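Local structure of phosphopantothenoylcysteine decarboxylase (Cryptococcus neoformans, 6EOA) at residues 55-60 against 227-232; 145-150 against 190-195. The protein binds flavin mononucleotide and probably decarboxylates phosphopantothenoylcysteine on the route to coenzyme A. All coordinates share one frame; numbering follows the deposited sequence.

In the fold
From the N terminus the chain runs through strand 35-41 into helix 50-59, whose last turn is the first side of contact 1. The second side, on helix 222-237, comes only after the rest of the parallel sheet has been laid down, so contact 1 closes a long loop and joins the first helix to the last. Contact 2 is nested inside that loop: helix 141-149, which follows strand 133-139, meets helix 183-195 about 40 residues later, with strand 169-173 passed on the way. The two contacts lie on opposite sides of the chain's centre, their own centres about 26 Å apart, and do not touch.

Contact 1. Residues 55-60 against 227-232; sequences GALVKS and SLIEGF
Leu57, in the last turn of helix 50-59, meets Ile229 of helix 222-237 at about a right angle, both methyls of its fork doing the touching. CD2 of Leu57 lies 3.8 Å from Ile229 CG2, and Leu57 CD1 comes to 3.9 Å from CD1 of Ile229. With CG anti to the carbonyl carbon of Leu57 (chi1 -67°), the fork reaches across to the second helix although the CB of Leu57 does not itself aim there. Branched aliphatic chains suit this buried place: Leu57 also rests on Val65 of strand 63-69, and Ile229 on Val135 of strand 133-139.

Three residues on, Ser60 is the first to leave helical geometry, and its CB points toward the other helix. Its OG donates a hydrogen bond of 2.7 Å to OE2 of Glu230, which accepts with its anti lone pair, the one turned away from OE1. Glu230 spans the gap on a chain bent at chi2, long enough to bridge backbones whose nearest CA atoms, those of Ser60 and Glu230, are 8.5 Å apart. The small hydroxyl thus gives the buried Ser60 a polar link beside the apolar one. Away from the annotated sites, this is packing of the first and last helices against the parallel sheet of a Rossmann-like flavoprotein fold.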
loop_
_atom_site.group_PDB
_atom_site.type_symbol
_atom_site.label_atom_id
_atom_site.label_comp_id
_atom_site.label_asym_id
_atom_site.label_seq_id
_atom_site.Cartn_x
_atom_site.Cartn_y
_atom_site.Cartn_z
ATOM N N GLY A 55 8.135 -17.309 -23.598
ATOM C CA GLY A 55 8.315 -18.273 -24.665
ATOM C C GLY A 55 9.579 -18.001 -25.454
ATOM O O GLY A 55 10.293 -18.929 -25.831
ATOM N N ALA A 56 9.863 -16.722 -25.690
ATOM C CA ALA A 56 11.051 -16.325 -26.445
ATOM C C ALA A 56 12.333 -16.537 -25.645
ATOM O O ALA A 56 13.368 -16.898 -26.204
ATOM C CB ALA A 56 10.942 -14.869 -26.876
ATOM N N LEU A 57 12.265 -16.298 -24.339
ATOM C CA LEU A 57 13.428 -16.470 -23.477
ATOM C C LEU A 57 13.750 -17.947 -23.267
ATOM O O LEU A 57 14.918 -18.326 -23.220
ATOM C CB LEU A 57 13.209 -15.773 -22.131
ATOM C CG LEU A 57 13.140 -14.244 -22.196
ATOM C CD1 LEU A 57 13.048 -13.643 -20.801
ATOM C CD2 LEU A 57 14.341 -13.685 -22.943
ATOM N N VAL A 58 12.716 -18.779 -23.144
ATOM C CA VAL A 58 12.910 -20.224 -23.024
ATOM C C VAL A 58 13.634 -20.778 -24.249
ATOM O O VAL A 58 14.633 -21.492 -24.126
ATOM C CB VAL A 58 11.569 -20.977 -22.856
ATOM C CG1 VAL A 58 11.778 -22.482 -23.026
ATOM C CG2 VAL A 58 10.938 -20.669 -21.501
ATOM N N LYS A 59 13.128 -20.431 -25.429
ATOM C CA LYS A 59 13.679 -20.916 -26.689
ATOM C C LYS A 59 15.119 -20.455 -26.891
ATOM O O LYS A 59 15.914 -21.147 -27.529
ATOM C CB LYS A 59 12.812 -20.453 -27.863
ATOM C CG LYS A 59 13.295 -20.926 -29.229
ATOM C CD LYS A 59 12.872 -19.953 -30.318
ATOM C CE LYS A 59 13.313 -18.536 -29.971
ATOM N NZ LYS A 59 12.362 -17.504 -30.472
ATOM N N SER A 60 15.448 -19.283 -26.349
ATOM C CA SER A 60 16.805 -18.757 -26.435
ATOM C C SER A 60 17.766 -19.711 -25.730
ATOM O O SER A 60 17.573 -20.035 -24.562
ATOM C CB SER A 60 16.884 -17.355 -25.826
ATOM O OG SER A 60 18.027 -16.660 -26.297
ATOM N N SER A 227 15.091 -8.651 -27.246
ATOM C CA SER A 227 16.384 -8.382 -27.867
ATOM C C SER A 227 17.235 -7.475 -26.977
ATOM O O SER A 227 18.464 -7.530 -27.028
ATOM C CB SER A 227 16.213 -7.762 -29.259
ATOM O OG SER A 227 15.986 -6.367 -29.186
ATOM N N LEU A 228 16.587 -6.639 -26.170
ATOM C CA LEU A 228 17.311 -5.883 -25.152
ATOM C C LEU A 228 17.923 -6.866 -24.166
ATOM O O LEU A 228 19.088 -6.741 -23.788
ATOM C CB LEU A 228 16.399 -4.898 -24.415
ATOM C CG LEU A 228 15.804 -3.717 -25.191
ATOM C CD1 LEU A 228 15.166 -2.716 -24.231
ATOM C CD2 LEU A 228 16.841 -3.040 -26.079
ATOM N N ILE A 229 17.124 -7.853 -23.769
ATOM C CA ILE A 229 17.561 -8.895 -22.846
ATOM C C ILE A 229 18.729 -9.705 -23.414
ATOM O O ILE A 229 19.711 -9.966 -22.716
ATOM C CB ILE A 229 16.398 -9.840 -22.498
ATOM C CG1 ILE A 229 15.389 -9.119 -21.604
ATOM C CG2 ILE A 229 16.909 -11.100 -21.813
ATOM C CD1 ILE A 229 14.197 -9.965 -21.224
ATOM N N GLU A 230 18.627 -10.089 -24.682
ATOM C CA GLU A 230 19.687 -10.857 -25.333
ATOM C C GLU A 230 20.971 -10.040 -25.460
ATOM O O GLU A 230 22.069 -10.596 -25.491
ATOM C CB GLU A 230 19.229 -11.341 -26.709
ATOM C CG GLU A 230 18.979 -12.840 -26.779
ATOM C CD GLU A 230 17.688 -13.183 -27.497
ATOM O OE1 GLU A 230 17.163 -12.313 -28.223
ATOM O OE2 GLU A 230 17.197 -14.321 -27.332
ATOM N N GLY A 231 20.825 -8.719 -25.523
ATOM C CA GLY A 231 21.967 -7.822 -25.546
ATOM C C GLY A 231 22.721 -7.834 -24.229
ATOM O O GLY A 231 23.938 -7.636 -24.194
ATOM N N PHE A 232 21.994 -8.069 -23.140
ATOM C CA PHE A 232 22.601 -8.184 -21.819
ATOM C C PHE A 232 23.222 -9.558 -21.623
ATOM O O PHE A 232 24.253 -9.694 -20.963
ATOM C CB PHE A 232 21.570 -7.917 -20.722
ATOM C CG PHE A 232 21.499 -6.482 -20.303
ATOM C CD1 PHE A 232 22.282 -6.014 -19.262
ATOM C CD2 PHE A 232 20.657 -5.597 -20.955
ATOM C CE1 PHE A 232 22.226 -4.691 -18.874
ATOM C CE2 PHE A 232 20.595 -4.272 -20.572
ATOM C CZ PHE A 232 21.379 -3.819 -19.529
#

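Contact 2. Residues 145-150 against 190-195; sequences AKIAGG and AVVQED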
loop_
_atom_site.group_PDB
_atom_site.type_symbol
_atom_site.label_atom_id
_atom_site.label_comp_id
_atom_site.label_asym_id
_atom_site.label_seq_id
_atom_site.Cartn_x
_atom_site.Cartn_y
_atom_site.Cartn_z
ATOM N N ALA A 145 5.387 3.643 -8.611
ATOM C CA ALA A 145 5.217 4.445 -7.404
ATOM C C ALA A 145 5.687 3.688 -6.160
ATOM O O ALA A 145 6.340 4.262 -5.289
ATOM C CB ALA A 145 3.759 4.867 -7.251
ATOM N N LYS A 146 5.357 2.402 -6.079
ATOM C CA LYS A 146 5.776 1.586 -4.938
ATOM C C LYS A 146 7.293 1.439 -4.879
ATOM O O LYS A 146 7.889 1.522 -3.802
ATOM C CB LYS A 146 5.132 0.202 -4.988
ATOM C CG LYS A 146 3.641 0.183 -4.678
ATOM C CD LYS A 146 3.256 -1.161 -4.095
ATOM C CE LYS A 146 1.957 -1.690 -4.674
ATOM N NZ LYS A 146 0.748 -1.015 -4.122
ATOM N N ILE A 147 7.909 1.213 -6.036
ATOM C CA ILE A 147 9.362 1.094 -6.126
ATOM C C ILE A 147 10.034 2.392 -5.691
ATOM O O ILE A 147 10.966 2.380 -4.882
ATOM C CB ILE A 147 9.817 0.738 -7.558
ATOM C CG1 ILE A 147 9.377 -0.681 -7.920
ATOM C CG2 ILE A 147 11.331 0.865 -7.687
ATOM C CD1 ILE A 147 9.524 -1.015 -9.390
ATOM N N ALA A 148 9.549 3.508 -6.229
ATOM C CA ALA A 148 10.084 4.822 -5.893
ATOM C C ALA A 148 9.863 5.134 -4.420
ATOM O O ALA A 148 10.656 5.841 -3.802
ATOM C CB ALA A 148 9.447 5.893 -6.763
ATOM N N GLY A 149 8.785 4.597 -3.860
ATOM C CA GLY A 149 8.464 4.819 -2.462
ATOM C C GLY A 149 9.172 3.873 -1.508
ATOM O O GLY A 149 9.187 4.103 -0.302
ATOM N N GLY A 150 9.759 2.805 -2.043
ATOM C CA GLY A 150 10.489 1.853 -1.224
ATOM C C GLY A 150 9.580 0.858 -0.530
ATOM O O GLY A 150 10.013 0.103 0.341
ATOM N N ALA A 190 12.544 9.482 -12.205
ATOM C CA ALA A 190 13.772 10.139 -11.769
ATOM C C ALA A 190 14.395 9.416 -10.579
ATOM O O ALA A 190 15.591 9.124 -10.581
ATOM C CB ALA A 190 13.498 11.597 -11.419
ATOM N N VAL A 191 13.579 9.137 -9.564
ATOM C CA VAL A 191 14.027 8.390 -8.393
ATOM C C VAL A 191 14.542 7.010 -8.794
ATOM O O VAL A 191 15.631 6.595 -8.404
ATOM C CB VAL A 191 12.891 8.234 -7.358
ATOM C CG1 VAL A 191 13.266 7.207 -6.300
ATOM C CG2 VAL A 191 12.565 9.572 -6.721
ATOM N N VAL A 192 13.753 6.307 -9.593
ATOM C CA VAL A 192 14.104 4.970 -10.049
ATOM C C VAL A 192 15.413 4.956 -10.861
ATOM O O VAL A 192 16.214 4.019 -10.759
ATOM C CB VAL A 192 12.933 4.384 -10.871
ATOM C CG1 VAL A 192 13.397 3.310 -11.819
ATOM C CG2 VAL A 192 11.856 3.853 -9.932
ATOM N N GLN A 193 15.650 6.014 -11.630
ATOM C CA GLN A 193 16.812 6.078 -12.520
ATOM C C GLN A 193 18.089 6.549 -11.830
ATOM O O GLN A 193 19.095 5.849 -11.811
ATOM C CB GLN A 193 16.516 7.000 -13.706
ATOM C CG GLN A 193 16.364 6.271 -15.021
ATOM C CD GLN A 193 15.932 7.186 -16.152
ATOM O OE1 GLN A 193 14.924 7.889 -16.050
ATOM N NE2 GLN A 193 16.708 7.195 -17.233
ATOM N N GLU A 194 18.041 7.757 -11.284
ATOM C CA GLU A 194 19.208 8.370 -10.664
ATOM C C GLU A 194 19.579 7.707 -9.343
ATOM O O GLU A 194 20.750 7.381 -9.115
ATOM C CB GLU A 194 18.979 9.866 -10.439
ATOM C CG GLU A 194 18.820 10.651 -11.729
ATOM C CD GLU A 194 17.990 11.923 -11.560
ATOM O OE1 GLU A 194 17.741 12.347 -10.402
ATOM O OE2 GLU A 194 17.595 12.504 -12.598
ATOM N N ASP A 195 18.589 7.515 -8.476
ATOM C CA ASP A 195 18.843 6.985 -7.143
ATOM C C ASP A 195 19.110 5.479 -7.148
ATOM O O ASP A 195 20.019 5.005 -6.472
ATOM C CB ASP A 195 17.662 7.294 -6.219
ATOM C CG ASP A 195 17.476 8.781 -5.969
ATOM O OD1 ASP A 195 18.176 9.588 -6.613
ATOM O OD2 ASP A 195 16.620 9.138 -5.127
#
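Ile147 lays its CG2 methyl against CG2 of Val192, 3.8 Å away, the two side chains crossing obliquely. In Val192 this methyl is the branch anti to the carbonyl carbon, the arrangement that chi1 157° gives, and it reaches toward helix 141-149. A beta-branched residue on each side puts methyls close to its own backbone, which suits a place where the helices come near: the axes of the segments 145-149 and 190-195 approach to 9.1 Å, at 48° to each other. Both residues are buried, and both also touch Tyr198, a few residues further along the chain.

Ala148 supplies the neighbouring part of the interface. Val191 brings CG1 against the backbone of Ala148, 3.9 Å from Ala148 O. The methyl CB of Ala148 lies 4.1 Å from the same CG1 of Val191. A side chain of one carbon lets Val191 come this close to the helix backbone, and the CA atoms of Ala148 and Val192 are only 5.8 Å apart. Between the side chains the contact is purely van der Waals, methyl against methyl.

Helix 141-149 then ends in a Schellman motif at Gly150, whose positive phi (81°) a glycine adopts easily. Around these methyls, Lys146 NZ forms salt bridges with Asp142 of its own chain and Asp153 of the third subunit, and Asp195 with Arg187 of the second subunit. The arrangement is helix-helix packing in the flavoprotein fold of this trimer, with the Ile147 side chain about 9 Å from a bound FMN and helix 141-149 beginning at the FMN-binding Ala141.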